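Local coordinates for 4-oxalmesaconate hydratase (PDB 5CGZ), which catalyses the zinc-dependent hydration of 4-carboxy-2-hydroxymuconate, the enol form of oxalomesaconate, in the third step of bacterial gallate degradation, at residues R97-Y102 / Q131-I136. Sequence-based numbering, arbitrary orientation.
Sequences RLADVY and QEARII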
loop_
_atom_site.group_PDB
_atom_site.type_symbol
_atom_site.label_atom_id
_atom_site.label_comp_id
_atom_site.label_asym_id
_atom_site.label_seq_id
_atom_site.Cartn_x
_atom_site.Cartn_y
_atom_site.Cartn_z
ATOM N N ARG A 97 -33.955 -2.204 0.707
ATOM C CA ARG A 97 -34.426 -1.825 2.043
ATOM C C ARG A 97 -33.588 -0.660 2.570
ATOM O O ARG A 97 -34.109 0.345 3.047
ATOM C CB ARG A 97 -34.339 -3.008 3.027
ATOM C CG ARG A 97 -35.577 -3.919 3.119
ATOM C CD ARG A 97 -36.031 -4.133 4.590
ATOM N NE ARG A 97 -35.425 -5.296 5.240
ATOM C CZ ARG A 97 -35.575 -5.618 6.530
ATOM N NH1 ARG A 97 -34.979 -6.701 7.000
ATOM N NH2 ARG A 97 -36.309 -4.869 7.355
ATOM N N LEU A 98 -32.267 -0.814 2.488
ATOM C CA LEU A 98 -31.362 0.212 2.995
ATOM C C LEU A 98 -31.402 1.477 2.130
ATOM O O LEU A 98 -31.353 2.590 2.653
ATOM C CB LEU A 98 -29.928 -0.335 3.086
ATOM C CG LEU A 98 -28.933 0.526 3.872
ATOM C CD1 LEU A 98 -29.513 0.915 5.240
ATOM C CD2 LEU A 98 -27.606 -0.221 4.052
ATOM N N ALA A 99 -31.491 1.317 0.811
ATOM C CA ALA A 99 -31.625 2.479 -0.068
ATOM C C ALA A 99 -32.877 3.283 0.279
ATOM O O ALA A 99 -32.872 4.515 0.201
ATOM C CB ALA A 99 -31.657 2.058 -1.534
ATOM N N ASP A 100 -33.949 2.590 0.662
ATOM C CA ASP A 100 -35.174 3.278 1.069
ATOM C C ASP A 100 -34.970 4.056 2.374
ATOM O O ASP A 100 -35.532 5.136 2.545
ATOM C CB ASP A 100 -36.330 2.283 1.219
ATOM C CG ASP A 100 -36.749 1.662 -0.116
ATOM O OD1 ASP A 100 -36.400 2.215 -1.188
ATOM O OD2 ASP A 100 -37.433 0.617 -0.091
ATOM N N VAL A 101 -34.173 3.517 3.294
ATOM C CA VAL A 101 -33.841 4.271 4.501
ATOM C C VAL A 101 -33.129 5.566 4.116
ATOM O O VAL A 101 -33.448 6.635 4.642
ATOM C CB VAL A 101 -32.972 3.450 5.473
ATOM C CG1 VAL A 101 -32.508 4.313 6.651
ATOM C CG2 VAL A 101 -33.761 2.236 5.971
ATOM N N TYR A 102 -32.174 5.474 3.188
ATOM C CA TYR A 102 -31.465 6.657 2.699
ATOM C C TYR A 102 -32.430 7.684 2.119
ATOM O O TYR A 102 -32.326 8.879 2.404
ATOM C CB TYR A 102 -30.444 6.284 1.621
ATOM C CG TYR A 102 -29.044 5.939 2.107
ATOM C CD1 TYR A 102 -28.080 6.931 2.278
ATOM C CD2 TYR A 102 -28.670 4.615 2.335
ATOM C CE1 TYR A 102 -26.780 6.615 2.696
ATOM C CE2 TYR A 102 -27.369 4.285 2.749
ATOM C CZ TYR A 102 -26.435 5.293 2.928
ATOM O OH TYR A 102 -25.158 4.976 3.336
ATOM N N GLN A 131 -22.544 1.622 1.643
ATOM C CA GLN A 131 -22.032 2.386 0.514
ATOM C C GLN A 131 -22.822 2.136 -0.761
ATOM O O GLN A 131 -23.153 3.085 -1.478
ATOM C CB GLN A 131 -20.551 2.084 0.278
ATOM C CG GLN A 131 -19.660 2.727 1.323
ATOM C CD GLN A 131 -18.180 2.589 1.001
ATOM O OE1 GLN A 131 -17.782 2.587 -0.161
ATOM N NE2 GLN A 131 -17.358 2.493 2.037
ATOM N N GLU A 132 -23.130 0.874 -1.053
ATOM C CA GLU A 132 -23.837 0.599 -2.293
ATOM C C GLU A 132 -25.277 1.130 -2.212
ATOM O O GLU A 132 -25.783 1.684 -3.190
ATOM C CB GLU A 132 -23.830 -0.899 -2.644
ATOM C CG GLU A 132 -24.306 -1.110 -4.100
ATOM C CD GLU A 132 -24.229 -2.547 -4.584
ATOM O OE1 GLU A 132 -24.070 -3.458 -3.747
ATOM O OE2 GLU A 132 -24.330 -2.761 -5.817
ATOM N N ALA A 133 -25.931 0.986 -1.055
ATOM C CA ALA A 133 -27.299 1.507 -0.903
ATOM C C ALA A 133 -27.332 3.023 -1.103
ATOM O O ALA A 133 -28.276 3.574 -1.687
ATOM C CB ALA A 133 -27.876 1.143 0.461
ATOM N N ARG A 134 -26.298 3.696 -0.609
ATOM C CA ARG A 134 -26.151 5.131 -0.806
ATOM C C ARG A 134 -26.137 5.496 -2.292
ATOM O O ARG A 134 -26.794 6.455 -2.722
ATOM C CB ARG A 134 -24.864 5.611 -0.127
ATOM C CG ARG A 134 -24.521 7.083 -0.287
ATOM C CD ARG A 134 -23.241 7.345 0.518
ATOM N NE ARG A 134 -22.600 8.625 0.229
ATOM C CZ ARG A 134 -21.870 8.884 -0.856
ATOM N NH1 ARG A 134 -21.694 7.957 -1.796
ATOM N NH2 ARG A 134 -21.324 10.083 -1.002
ATOM N N ILE A 135 -25.379 4.736 -3.078
ATOM C CA ILE A 135 -25.282 4.997 -4.508
ATOM C C ILE A 135 -26.609 4.683 -5.224
ATOM O O ILE A 135 -27.035 5.442 -6.097
ATOM C CB ILE A 135 -24.128 4.191 -5.142
ATOM C CG1 ILE A 135 -22.776 4.678 -4.586
ATOM C CG2 ILE A 135 -24.170 4.299 -6.667
ATOM C CD1 ILE A 135 -21.610 3.743 -4.864
ATOM N N ILE A 136 -27.258 3.576 -4.864
ATOM C CA ILE A 136 -28.576 3.265 -5.428
ATOM C C ILE A 136 -29.531 4.436 -5.187
ATOM O O ILE A 136 -30.262 4.852 -6.090
ATOM C CB ILE A 136 -29.195 1.983 -4.822
ATOM C CG1 ILE A 136 -28.274 0.773 -5.038
ATOM C CG2 ILE A 136 -30.609 1.728 -5.407
ATOM C CD1 ILE A 136 -27.877 0.554 -6.479
#
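Tyr102 lays its ring against the backbone of Arg134, while Ala133 sits close against the neighbouring helix beside it. The two segments belong to helices 92-105 and 122-138 of the Rossmann-like GlcNAc-PI de-N-acetylase fold, consecutive helices joined through strand 110-112 of the central sheet. Their local axes approach to 8.1 Å and cross at -62°, close enough for the CA atoms of Ala99 and Ala133 to lie 4.5 Å apart. Ala133 CB is the knob at this crossing: it meets Leu98 CG at 3.6 Å, touches the backbone N of Ala99 and reaches the Tyr102 ring obliquely near CE2. Leu98 holds CG anti to its backbone N, and CD2 follows on to the same methyl. On the other flank, Ala99 CB packs against Ile136 CG2 at 4.0 Å. Leu95, one turn before Ala99, also touches Ala133 and Ile136.

Arg134 can be followed outward. Its CA stands over the centre of the Tyr102 ring in a CH-pi contact, 3.7 Å from the centroid and 9° off the normal. Arg134 CB moves to the phenol end, 3.4 Å from Tyr102 CZ and close to Tyr102 OH; CG lies nearest CE1 of the ring, and CD comes only loosely near its OH. From CG to NE the chain is extended, carrying the guanidinium past the ring with its plane turned 79° from it. NE then hydrogen-bonds to Pro152 O. No hydrogen bond links the two segments, but just before Gln131 the carbonyl O of Ala130 makes a weak one with Tyr102 OH.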